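Local coordinates for MmoQ Response regulator (Methylococcus capsulatus, PDB 3LJX), which is a response regulator that, as a full-length protein, probably makes cyclic di-GMP from GTP, and is represented here by the part containing its HDOD domain, at residues A[142-147]-A[183-188]; A[6-11]-A[189-194]; A[112-117]-A[134-139]. One frame throughout, in Å; residues are numbered along the deposited sequence.

Contact 1: residues A[142-147]-A[183-188]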
loop_
_atom_site.group_PDB
_atom_site.type_symbol
_atom_site.label_atom_id
_atom_site.label_comp_id
_atom_site.label_asym_id
_atom_site.label_seq_id
_atom_site.Cartn_x
_atom_site.Cartn_y
_atom_site.Cartn_z
ATOM N N ALA A 142 1.235 -1.711 -1.301
ATOM C CA ALA A 142 1.879 -2.924 -1.830
ATOM C C ALA A 142 1.886 -4.166 -0.918
ATOM O O ALA A 142 2.046 -5.300 -1.400
ATOM C CB ALA A 142 3.309 -2.596 -2.288
ATOM N N ASP A 143 1.749 -3.970 0.393
ATOM C CA ASP A 143 1.658 -5.120 1.300
ATOM C C ASP A 143 0.622 -4.912 2.401
ATOM O O ASP A 143 0.785 -5.367 3.542
ATOM C CB ASP A 143 3.029 -5.520 1.867
ATOM C CG ASP A 143 3.696 -4.407 2.645
ATOM O OD1 ASP A 143 3.083 -3.331 2.833
ATOM O OD2 ASP A 143 4.853 -4.608 3.065
ATOM N N VAL A 144 -0.463 -4.241 2.033
ATOM C CA VAL A 144 -1.551 -3.997 2.955
ATOM C C VAL A 144 -2.151 -5.313 3.478
ATOM O O VAL A 144 -2.792 -5.336 4.525
ATOM C CB VAL A 144 -2.641 -3.104 2.306
ATOM C CG1 VAL A 144 -3.443 -3.892 1.263
ATOM C CG2 VAL A 144 -3.553 -2.547 3.373
ATOM N N GLY A 145 -1.924 -6.411 2.762
ATOM C CA GLY A 145 -2.285 -7.720 3.269
ATOM C C GLY A 145 -1.664 -8.063 4.623
ATOM O O GLY A 145 -2.239 -8.834 5.393
ATOM N N ARG A 146 -0.498 -7.501 4.926
ATOM C CA ARG A 146 0.137 -7.743 6.228
ATOM C C ARG A 146 -0.681 -7.106 7.340
ATOM O O ARG A 146 -0.996 -7.758 8.342
ATOM C CB ARG A 146 1.553 -7.177 6.280
ATOM C CG ARG A 146 2.554 -7.819 5.334
ATOM C CD ARG A 146 3.938 -7.282 5.655
ATOM N NE ARG A 146 4.945 -7.753 4.714
ATOM C CZ ARG A 146 5.707 -8.834 4.888
ATOM N NH1 ARG A 146 5.594 -9.589 5.984
ATOM N NH2 ARG A 146 6.596 -9.157 3.957
ATOM N N LEU A 147 -1.014 -5.829 7.159
ATOM C CA LEU A 147 -1.889 -5.106 8.084
ATOM C C LEU A 147 -3.197 -5.883 8.306
ATOM O O LEU A 147 -3.670 -6.015 9.432
ATOM C CB LEU A 147 -2.229 -3.734 7.504
ATOM C CG LEU A 147 -2.212 -2.471 8.369
ATOM C CD1 LEU A 147 -3.458 -1.675 8.107
ATOM C CD2 LEU A 147 -2.033 -2.741 9.867
ATOM N N GLU A 183 -0.961 -12.714 -1.349
ATOM C CA GLU A 183 -2.228 -12.998 -2.011
ATOM C C GLU A 183 -3.299 -12.050 -1.470
ATOM O O GLU A 183 -4.062 -11.443 -2.225
ATOM C CB GLU A 183 -2.654 -14.440 -1.776
ATOM C CG GLU A 183 -3.893 -14.831 -2.578
ATOM C CD GLU A 183 -4.661 -15.991 -1.958
ATOM O OE1 GLU A 183 -4.267 -16.464 -0.870
ATOM O OE2 GLU A 183 -5.665 -16.433 -2.555
ATOM N N LEU A 184 -3.341 -11.903 -0.153
ATOM C CA LEU A 184 -4.358 -11.069 0.456
ATOM C C LEU A 184 -4.250 -9.629 -0.097
ATOM O O LEU A 184 -5.253 -9.010 -0.446
ATOM C CB LEU A 184 -4.203 -11.097 1.977
ATOM C CG LEU A 184 -5.486 -11.014 2.790
ATOM C CD1 LEU A 184 -5.203 -10.525 4.218
ATOM C CD2 LEU A 184 -6.493 -10.136 2.091
ATOM N N THR A 185 -3.030 -9.111 -0.197
ATOM C CA THR A 185 -2.824 -7.787 -0.776
ATOM C C THR A 185 -3.479 -7.661 -2.158
ATOM O O THR A 185 -4.266 -6.732 -2.424
ATOM C CB THR A 185 -1.326 -7.461 -0.875
ATOM O OG1 THR A 185 -0.784 -7.311 0.447
ATOM C CG2 THR A 185 -1.113 -6.173 -1.663
ATOM N N ARG A 186 -3.171 -8.611 -3.030
ATOM C CA ARG A 186 -3.705 -8.590 -4.397
ATOM C C ARG A 186 -5.218 -8.649 -4.405
ATOM O O ARG A 186 -5.866 -7.976 -5.211
ATOM C CB ARG A 186 -3.159 -9.746 -5.234
ATOM C CG ARG A 186 -1.627 -9.834 -5.246
ATOM C CD ARG A 186 -1.127 -10.797 -6.354
ATOM N NE ARG A 186 -1.339 -12.208 -6.029
ATOM C CZ ARG A 186 -0.487 -12.945 -5.314
ATOM N NH1 ARG A 186 0.634 -12.401 -4.845
ATOM N NH2 ARG A 186 -0.750 -14.225 -5.069
HETATM N N MSE A 187 -5.788 -9.452 -3.513
HETATM C CA MSE A 187 -7.240 -9.573 -3.461
HETATM C C MSE A 187 -7.848 -8.277 -2.967
HETATM O O MSE A 187 -8.860 -7.837 -3.490
HETATM C CB MSE A 187 -7.682 -10.723 -2.563
HETATM C CG MSE A 187 -7.245 -12.100 -3.061
HETATM SE SE MSE A 187 -7.677 -13.473 -1.731
HETATM C CE MSE A 187 -9.607 -13.190 -1.618
ATOM N N LEU A 188 -7.219 -7.667 -1.965
ATOM C CA LEU A 188 -7.679 -6.380 -1.445
ATOM C C LEU A 188 -7.618 -5.329 -2.567
ATOM O O LEU A 188 -8.611 -4.631 -2.844
ATOM C CB LEU A 188 -6.812 -5.959 -0.250
ATOM C CG LEU A 188 -7.399 -6.104 1.165
ATOM C CD1 LEU A 188 -8.394 -7.248 1.267
ATOM C CD2 LEU A 188 -6.322 -6.229 2.232
#
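Thr185 lays its side chain over the turn that leads into helix 144-152, its hydroxyl meeting Gly145 and its methyl meeting Ala142. OG1 lies beside the backbone N of its own residue (chi1 -68°), which brings it to the amide of Gly145: Gly145 N donates to Thr185 OG1 at 2.7 Å, a short but somewhat bent bond with an angle of 144° at the hydrogen. The other branch, CG2, rests on the backbone, 3.3 Å from the carbonyl oxygen of Ala142. Threonine suits the place because one branch is polar and the other apolar. Gly145 suits its own for lack of a side chain, since a beta carbon there would point at helix 181-191 and run into Thr185 OG1. The two backbones therefore come very close, Gly145 CA lying 4.1 Å from Thr185 CA. Leu184 packs on the same glycine, its CD1 3.6 Å from Gly145 O, while Val144 CG1 meets Leu188 CD2 at 3.8 Å. The carboxylate of Asp143 pairs with Arg116, and more loosely with Arg146. In sequence, Ala142-Asp143 probably stands where HD-superfamily phosphohydrolases carry their His-Asp pair, consistent with an HDOD domain that keeps the helical fold without the full metal-binding set. Thr185 OG1 is also hydrogen-bonded to the carbonyl oxygen of His181, one turn earlier in its helix, so the hydroxyl gives its proton there and accepts the N-H of Gly145. That division of roles fixes its rotation and satisfies a buried amide in the first turn of helix 144-152.

Contact 2: residues A[6-11]-A[189-194]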
loop_
_atom_site.group_PDB
_atom_site.type_symbol
_atom_site.label_atom_id
_atom_site.label_comp_id
_atom_site.label_asym_id
_atom_site.label_seq_id
_atom_site.Cartn_x
_atom_site.Cartn_y
_atom_site.Cartn_z
HETATM N N MSE A 6 -13.984 -16.864 4.868
HETATM C CA MSE A 6 -12.897 -17.798 4.555
HETATM C C MSE A 6 -12.677 -17.936 3.053
HETATM O O MSE A 6 -11.542 -17.970 2.574
HETATM C CB MSE A 6 -13.185 -19.155 5.174
HETATM C CG MSE A 6 -12.441 -20.306 4.524
HETATM SE SE MSE A 6 -12.961 -22.016 5.298
HETATM C CE MSE A 6 -12.133 -23.214 4.004
ATOM N N HIS A 7 -13.770 -17.985 2.305
ATOM C CA HIS A 7 -13.662 -18.102 0.867
ATOM C C HIS A 7 -13.107 -16.838 0.236
ATOM O O HIS A 7 -12.288 -16.906 -0.689
ATOM C CB HIS A 7 -15.018 -18.410 0.249
ATOM C CG HIS A 7 -14.953 -18.661 -1.219
ATOM N ND1 HIS A 7 -15.635 -17.892 -2.136
ATOM C CD2 HIS A 7 -14.270 -19.586 -1.934
ATOM C CE1 HIS A 7 -15.390 -18.344 -3.353
ATOM N NE2 HIS A 7 -14.561 -19.369 -3.258
ATOM N N LYS A 8 -13.574 -15.685 0.718
ATOM C CA LYS A 8 -13.134 -14.410 0.174
ATOM C C LYS A 8 -12.825 -13.395 1.285
ATOM O O LYS A 8 -13.607 -12.476 1.544
ATOM C CB LYS A 8 -14.163 -13.857 -0.809
ATOM C CG LYS A 8 -13.646 -12.653 -1.555
ATOM C CD LYS A 8 -14.696 -12.009 -2.443
ATOM C CE LYS A 8 -14.100 -10.796 -3.161
ATOM N NZ LYS A 8 -15.038 -10.193 -4.144
ATOM N N PRO A 9 -11.679 -13.581 1.956
ATOM C CA PRO A 9 -11.239 -12.718 3.062
ATOM C C PRO A 9 -11.189 -11.262 2.620
ATOM O O PRO A 9 -10.677 -10.965 1.548
ATOM C CB PRO A 9 -9.823 -13.209 3.356
ATOM C CG PRO A 9 -9.768 -14.608 2.787
ATOM C CD PRO A 9 -10.695 -14.626 1.618
HETATM N N MSE A 10 -11.697 -10.362 3.449
HETATM C CA MSE A 10 -11.805 -8.976 3.050
HETATM C C MSE A 10 -11.949 -8.062 4.269
HETATM O O MSE A 10 -12.987 -8.067 4.931
HETATM C CB MSE A 10 -13.008 -8.846 2.122
HETATM C CG MSE A 10 -13.348 -7.452 1.738
HETATM SE SE MSE A 10 -12.019 -6.635 0.606
HETATM C CE MSE A 10 -12.294 -4.844 1.275
ATOM N N LEU A 11 -10.904 -7.291 4.577
ATOM C CA LEU A 11 -10.988 -6.260 5.618
ATOM C C LEU A 11 -10.751 -4.905 4.984
ATOM O O LEU A 11 -9.899 -4.756 4.107
ATOM C CB LEU A 11 -9.948 -6.466 6.732
ATOM C CG LEU A 11 -10.176 -7.596 7.734
ATOM C CD1 LEU A 11 -9.907 -8.950 7.064
ATOM C CD2 LEU A 11 -9.312 -7.419 8.981
ATOM N N LEU A 189 -6.462 -5.239 -3.224
ATOM C CA LEU A 189 -6.259 -4.229 -4.260
ATOM C C LEU A 189 -7.253 -4.445 -5.394
ATOM O O LEU A 189 -7.775 -3.493 -5.985
ATOM C CB LEU A 189 -4.819 -4.261 -4.798
ATOM C CG LEU A 189 -3.696 -3.855 -3.840
ATOM C CD1 LEU A 189 -2.328 -3.974 -4.519
ATOM C CD2 LEU A 189 -3.901 -2.439 -3.306
ATOM N N THR A 190 -7.520 -5.707 -5.694
ATOM C CA THR A 190 -8.506 -6.018 -6.709
ATOM C C THR A 190 -9.905 -5.575 -6.253
ATOM O O THR A 190 -10.636 -4.944 -7.022
ATOM C CB THR A 190 -8.492 -7.499 -7.032
ATOM O OG1 THR A 190 -7.252 -7.816 -7.666
ATOM C CG2 THR A 190 -9.652 -7.862 -7.957
ATOM N N ASP A 191 -10.270 -5.874 -5.006
ATOM C CA ASP A 191 -11.561 -5.410 -4.488
ATOM C C ASP A 191 -11.660 -3.888 -4.520
ATOM O O ASP A 191 -12.740 -3.356 -4.733
ATOM C CB ASP A 191 -11.847 -5.901 -3.060
ATOM C CG ASP A 191 -13.333 -5.707 -2.659
ATOM O OD1 ASP A 191 -14.216 -6.294 -3.344
ATOM O OD2 ASP A 191 -13.629 -4.978 -1.671
ATOM N N TRP A 192 -10.540 -3.190 -4.313
ATOM C CA TRP A 192 -10.582 -1.730 -4.195
ATOM C C TRP A 192 -10.530 -1.002 -5.540
ATOM O O TRP A 192 -10.522 0.232 -5.586
ATOM C CB TRP A 192 -9.476 -1.223 -3.266
ATOM C CG TRP A 192 -9.584 -1.797 -1.904
ATOM C CD1 TRP A 192 -10.640 -2.515 -1.394
ATOM C CD2 TRP A 192 -8.606 -1.730 -0.867
ATOM N NE1 TRP A 192 -10.374 -2.888 -0.096
ATOM C CE2 TRP A 192 -9.132 -2.417 0.252
ATOM C CE3 TRP A 192 -7.334 -1.154 -0.771
ATOM C CZ2 TRP A 192 -8.430 -2.543 1.447
ATOM C CZ3 TRP A 192 -6.638 -1.277 0.417
ATOM C CH2 TRP A 192 -7.188 -1.964 1.511
ATOM N N GLY A 193 -10.489 -1.766 -6.631
ATOM C CA GLY A 193 -10.614 -1.174 -7.948
ATOM C C GLY A 193 -9.438 -1.274 -8.903
ATOM O O GLY A 193 -9.589 -0.941 -10.080
ATOM N N PHE A 194 -8.277 -1.725 -8.432
ATOM C CA PHE A 194 -7.100 -1.791 -9.303
ATOM C C PHE A 194 -7.272 -2.854 -10.392
ATOM O O PHE A 194 -7.675 -3.977 -10.118
ATOM C CB PHE A 194 -5.827 -2.067 -8.489
ATOM C CG PHE A 194 -5.314 -0.864 -7.734
ATOM C CD1 PHE A 194 -4.418 0.017 -8.330
ATOM C CD2 PHE A 194 -5.721 -0.614 -6.428
ATOM C CE1 PHE A 194 -3.939 1.120 -7.640
ATOM C CE2 PHE A 194 -5.251 0.490 -5.735
ATOM C CZ PHE A 194 -4.358 1.362 -6.347
#
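Met10 and Trp192 make a Met-aromatic contact, partly buried, by which the irregular N-terminal chain before helix 19-29 lies against the end of helix 181-191. Met10 is a selenomethionine; its SE sits 5.2 Å from the centroid of the five-membered ring of Trp192, in an oblique position 64° off the ring normal. The chain bends at chi2 (68°) and again at chi3, and its CE ends at the edge of the indole, near the ring plane and beside NE1. The side chain is poorly ordered, so its closest approaches are doubtful. The Leu11 carbonyl oxygen reaches the same ring edge, 3.8 Å from Trp192 CZ2. Trp192 directly follows helix 181-191, and Gly193 then turns the chain with a positive phi of 116° in a Schellman motif, with Phe194 N bonded back to Leu189 O at 3.1 Å; a side chain on Gly193 would press on the preceding carbonyl. Asp191 crosses Met10 at about a right angle, its carboxylate beside SE. Lys8 runs out fully extended, and its length brings NZ to 4.1 Å from Asp191 OD1, too far for a salt bridge and at most a loose attraction of opposite charges. Trp192 NE1 is buried without a polar partner, although the backbone oxygen of Trp192 is held by Asn58.

Contact 3: residues A[112-117]-A[134-139]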
loop_
_atom_site.group_PDB
_atom_site.type_symbol
_atom_site.label_atom_id
_atom_site.label_comp_id
_atom_site.label_asym_id
_atom_site.label_seq_id
_atom_site.Cartn_x
_atom_site.Cartn_y
_atom_site.Cartn_z
ATOM N N LYS A 112 7.572 2.117 6.557
ATOM C CA LYS A 112 8.034 1.510 5.318
ATOM C C LYS A 112 7.048 1.733 4.166
ATOM O O LYS A 112 7.455 1.945 3.027
ATOM C CB LYS A 112 8.262 0.024 5.541
ATOM C CG LYS A 112 8.642 -0.758 4.308
ATOM C CD LYS A 112 9.389 -1.982 4.761
ATOM C CE LYS A 112 10.367 -1.581 5.855
ATOM N NZ LYS A 112 10.564 -2.647 6.878
ATOM N N SER A 113 5.751 1.694 4.465
ATOM C CA SER A 113 4.734 1.833 3.423
ATOM C C SER A 113 4.800 3.217 2.760
ATOM O O SER A 113 4.745 3.343 1.532
ATOM C CB SER A 113 3.339 1.557 3.999
ATOM O OG SER A 113 3.174 0.170 4.275
ATOM N N LEU A 114 4.946 4.250 3.580
ATOM C CA LEU A 114 5.067 5.607 3.081
ATOM C C LEU A 114 6.382 5.801 2.313
ATOM O O LEU A 114 6.392 6.372 1.214
ATOM C CB LEU A 114 4.995 6.598 4.242
ATOM C CG LEU A 114 5.132 8.068 3.837
ATOM C CD1 LEU A 114 4.055 8.453 2.807
ATOM C CD2 LEU A 114 5.047 8.951 5.079
ATOM N N ALA A 115 7.486 5.331 2.893
ATOM C CA ALA A 115 8.796 5.509 2.274
ATOM C C ALA A 115 8.781 4.866 0.894
ATOM O O ALA A 115 9.286 5.442 -0.076
ATOM C CB ALA A 115 9.915 4.899 3.155
ATOM N N ARG A 116 8.189 3.673 0.808
ATOM C CA ARG A 116 8.066 2.991 -0.474
ATOM C C ARG A 116 7.176 3.765 -1.446
ATOM O O ARG A 116 7.518 3.924 -2.614
ATOM C CB ARG A 116 7.542 1.564 -0.288
ATOM C CG ARG A 116 7.591 0.733 -1.561
ATOM C CD ARG A 116 7.092 -0.685 -1.299
ATOM N NE ARG A 116 5.790 -0.636 -0.662
ATOM C CZ ARG A 116 5.482 -1.250 0.473
ATOM N NH1 ARG A 116 6.378 -2.001 1.089
ATOM N NH2 ARG A 116 4.267 -1.110 0.986
ATOM N N ALA A 117 6.030 4.247 -0.972
ATOM C CA ALA A 117 5.161 5.068 -1.809
ATOM C C ALA A 117 5.960 6.250 -2.367
ATOM O O ALA A 117 5.898 6.547 -3.561
ATOM C CB ALA A 117 3.969 5.572 -1.010
ATOM N N GLU A 134 -0.642 7.722 -9.086
ATOM C CA GLU A 134 -1.262 6.400 -8.982
ATOM C C GLU A 134 -0.224 5.382 -8.497
ATOM O O GLU A 134 -0.550 4.458 -7.733
ATOM C CB GLU A 134 -1.870 5.982 -10.327
ATOM C CG GLU A 134 -2.982 6.941 -10.804
ATOM C CD GLU A 134 -3.605 6.526 -12.145
ATOM O OE1 GLU A 134 -2.943 5.812 -12.928
ATOM O OE2 GLU A 134 -4.768 6.913 -12.413
ATOM N N ALA A 135 1.026 5.561 -8.938
ATOM C CA ALA A 135 2.115 4.690 -8.513
ATOM C C ALA A 135 2.370 4.859 -7.017
ATOM O O ALA A 135 2.616 3.879 -6.307
ATOM C CB ALA A 135 3.398 4.981 -9.323
ATOM N N PHE A 136 2.314 6.103 -6.541
ATOM C CA PHE A 136 2.508 6.378 -5.119
ATOM C C PHE A 136 1.568 5.493 -4.308
ATOM O O PHE A 136 1.973 4.798 -3.371
ATOM C CB PHE A 136 2.198 7.840 -4.817
ATOM C CG PHE A 136 2.228 8.170 -3.360
ATOM C CD1 PHE A 136 1.166 7.810 -2.531
ATOM C CD2 PHE A 136 3.312 8.845 -2.806
ATOM C CE1 PHE A 136 1.184 8.116 -1.172
ATOM C CE2 PHE A 136 3.342 9.145 -1.447
ATOM C CZ PHE A 136 2.272 8.786 -0.629
ATOM N N THR A 137 0.304 5.525 -4.709
ATOM C CA THR A 137 -0.747 4.795 -4.039
ATOM C C THR A 137 -0.487 3.301 -4.047
ATOM O O THR A 137 -0.638 2.633 -3.019
ATOM C CB THR A 137 -2.111 5.093 -4.693
ATOM O OG1 THR A 137 -2.325 6.508 -4.698
ATOM C CG2 THR A 137 -3.237 4.433 -3.917
ATOM N N LEU A 138 -0.087 2.761 -5.193
ATOM C CA LEU A 138 0.234 1.332 -5.236
ATOM C C LEU A 138 1.410 0.990 -4.312
ATOM O O LEU A 138 1.409 -0.052 -3.643
ATOM C CB LEU A 138 0.531 0.872 -6.650
ATOM C CG LEU A 138 0.771 -0.635 -6.735
ATOM C CD1 LEU A 138 -0.377 -1.410 -6.088
ATOM C CD2 LEU A 138 0.977 -1.075 -8.187
ATOM N N GLY A 139 2.404 1.874 -4.266
ATOM C CA GLY A 139 3.540 1.679 -3.386
ATOM C C GLY A 139 3.075 1.662 -1.935
ATOM O O GLY A 139 3.438 0.779 -1.155
#
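Ala117 sets its methyl squarely over the ring of Phe136, with CB 3.5 Å from the ring centroid and only 6° off the normal, a CH-pi contact. In Phe136, chi1 of 174° sets CG anti to the backbone N, and the ring ends against helix 106-125. Leu114 approaches that ring obliquely, CD1 coming 3.9 Å from Phe136 CZ. Alanine is small enough for the aromatic ring to lie against the neighbouring backbone. These side chains join helices 106-125 and 132-141, which run antiparallel within the all-helical HDOD domain, their local axes 8.0 Å apart at an angle of 153°. Gly139 permits the close approach: its CA is 4.1 Å from Ala117 CA, and a beta carbon would collide there. Next to Ala117, Arg116 bends at chi3 and turns its guanidinium side-on to the Gly139 carbonyl. NE donates to Gly139 O at 2.8 Å and NH2 to the same oxygen at 3.0 Å, the oxygen lying in the guanidinium plane. The cation suits a carbonyl near the C-terminal end of a helix, where it would probably be favoured by the helix dipole. NH2 also bonds Asp143 and NH1 bonds Gln227, so these partners together fix the orientation of the buried guanidinium. An alanine at Arg116 would probably leave the Gly139 carbonyl without both of these donors and the Asp143 carboxylate without its buried cationic mate.

In the fold
Contacts 1 and 2 share helix 181-191 and have centres about 9 Å apart; Leu188 CD1 of the first lies 4.1 Å from Leu11 O of the second. Contacts 1 and 3 follow one another along the chain, their centres about 13 Å apart, because helix 132-141 is joined to helix 144-152 by the short turn Ala142-Asp143. Across them, Arg116 NH2 meets Asp143 OD1 at 3.1 Å, a salt bridge tying helix 106-125 to that junction. Contacts 2 and 3 are the most distant pair, about 19 Å between centres, yet Leu189 CD1 packs 3.6 Å from Leu138 CD1. Helix 132-141 thus lies between helices 106-125 and 181-191, with the N-terminal chain beyond.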